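Local coordinates for protein purine nucleosidase, (IunH-1) (Sulfolobus solfataricus, PDB 3T8J) that is a member of the nucleosidase clan and holds a sodium ion near the C-terminal ends of its parallel strands, at residues A[35-40]-A[77-82]. Sequence-based numbering, arbitrary orientation.
Sequences EGNISY and KVHGKG
N37 packs against the ring of H79. Its ND2 sits over one face of the imidazole, 3.9 Å above the plane and displaced toward the rim, while V78 CG1 packs on the opposite face. The amide plane is turned 46° to the ring, and N37 OD1 comes to 3.1 Å from H79 NE2. The other ring nitrogen, ND1, is hydrogen-bonded to E12, which helps set the ring's rotation. I38 makes van der Waals contacts with the backbone after the histidine. CG2 sits 3.7 Å from the carbonyl O of G80; CD1, with CG1 placed between backbone N and carbonyl carbon (chi1 70°), extends to 3.5 Å from G82 C. The helix stops at H79, and G80, the first residue beyond it, takes a positive phi, turning the chain past the isoleucine. The backbone N of N37 is hydrogen-bonded to OD1 of D9, a sodium ligand, and that of I38 to E43 OE2, which help hold the loop. The N37 side chain is about 5 Å from that ion, so the contact lies beside the metal site. It joins the loop between strand 27-33 and helix 40-53 to the end of short helix 76-79, with helix 209-227 packing against V78 and helix 163-167 touching N37.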
# COMPACT_ATOMS: atom_id res chain seq x y z
N GLU A 35 25.95 -0.00 3.63
CA GLU A 35 25.30 1.10 4.38
C GLU A 35 24.58 0.56 5.61
O GLU A 35 24.06 -0.58 5.60
CB GLU A 35 24.32 1.89 3.47
CG GLU A 35 22.92 1.29 3.32
CD GLU A 35 22.81 0.10 2.36
OE1 GLU A 35 23.73 -0.10 1.54
OE2 GLU A 35 21.75 -0.59 2.43
N GLY A 36 24.50 1.38 6.65
CA GLY A 36 23.70 1.04 7.82
C GLY A 36 24.02 1.92 9.02
O GLY A 36 23.67 3.08 9.05
N ASN A 37 24.61 1.31 10.03
CA ASN A 37 24.75 1.90 11.36
C ASN A 37 25.32 3.32 11.39
O ASN A 37 24.80 4.17 12.11
CB ASN A 37 25.67 1.04 12.23
CG ASN A 37 25.02 -0.23 12.75
OD1 ASN A 37 23.83 -0.26 13.08
ND2 ASN A 37 25.83 -1.27 12.89
N ILE A 38 26.41 3.55 10.67
CA ILE A 38 27.08 4.87 10.72
C ILE A 38 27.54 5.31 9.32
O ILE A 38 27.40 4.56 8.34
CB ILE A 38 28.28 4.89 11.71
CG1 ILE A 38 29.43 4.04 11.17
CG2 ILE A 38 27.84 4.46 13.11
CD1 ILE A 38 30.74 4.23 11.91
N SER A 39 28.14 6.48 9.21
CA SER A 39 28.64 6.96 7.92
C SER A 39 29.46 5.88 7.21
O SER A 39 30.38 5.27 7.77
CB SER A 39 29.49 8.22 8.13
OG SER A 39 30.59 8.27 7.24
N TYR A 40 29.10 5.66 5.95
CA TYR A 40 29.68 4.56 5.15
C TYR A 40 31.22 4.61 5.08
O TYR A 40 31.88 3.60 5.26
CB TYR A 40 29.04 4.57 3.77
CG TYR A 40 29.64 3.67 2.70
CD1 TYR A 40 29.17 2.39 2.49
CD2 TYR A 40 30.64 4.15 1.87
CE1 TYR A 40 29.72 1.60 1.48
CE2 TYR A 40 31.18 3.37 0.85
CZ TYR A 40 30.71 2.11 0.66
OH TYR A 40 31.27 1.39 -0.40
N LYS A 77 23.60 7.99 16.99
CA LYS A 77 23.13 8.17 18.38
C LYS A 77 23.23 6.86 19.17
O LYS A 77 23.44 6.86 20.39
CB LYS A 77 21.70 8.75 18.42
CG LYS A 77 20.59 7.81 17.93
CD LYS A 77 19.23 8.47 17.94
CE LYS A 77 18.12 7.58 17.39
NZ LYS A 77 16.79 8.31 17.49
N VAL A 78 23.05 5.73 18.47
CA VAL A 78 23.06 4.43 19.11
C VAL A 78 24.49 3.92 19.33
O VAL A 78 24.79 3.38 20.40
CB VAL A 78 22.28 3.40 18.22
CG1 VAL A 78 22.39 1.97 18.80
CG2 VAL A 78 20.80 3.79 18.04
N HIS A 79 25.36 4.09 18.34
CA HIS A 79 26.70 3.45 18.32
C HIS A 79 27.87 4.42 18.51
O HIS A 79 29.01 3.98 18.58
CB HIS A 79 26.93 2.69 17.00
CG HIS A 79 25.89 1.66 16.71
ND1 HIS A 79 25.91 0.40 17.28
CD2 HIS A 79 24.79 1.69 15.92
CE1 HIS A 79 24.87 -0.29 16.86
NE2 HIS A 79 24.16 0.47 16.04
N GLY A 80 27.59 5.71 18.58
CA GLY A 80 28.64 6.74 18.54
C GLY A 80 29.00 7.15 17.12
O GLY A 80 28.76 6.40 16.17
N LYS A 81 29.61 8.33 16.96
CA LYS A 81 29.97 8.80 15.61
C LYS A 81 30.86 7.82 14.87
O LYS A 81 30.76 7.68 13.64
CB LYS A 81 30.65 10.18 15.64
CG LYS A 81 30.85 10.78 14.22
CD LYS A 81 31.39 12.22 14.29
CE LYS A 81 31.62 12.83 12.89
NZ LYS A 81 30.37 13.43 12.32
N GLY A 82 31.74 7.12 15.59
CA GLY A 82 32.68 6.22 14.97
C GLY A 82 32.23 4.77 15.03
O GLY A 82 32.97 3.87 14.64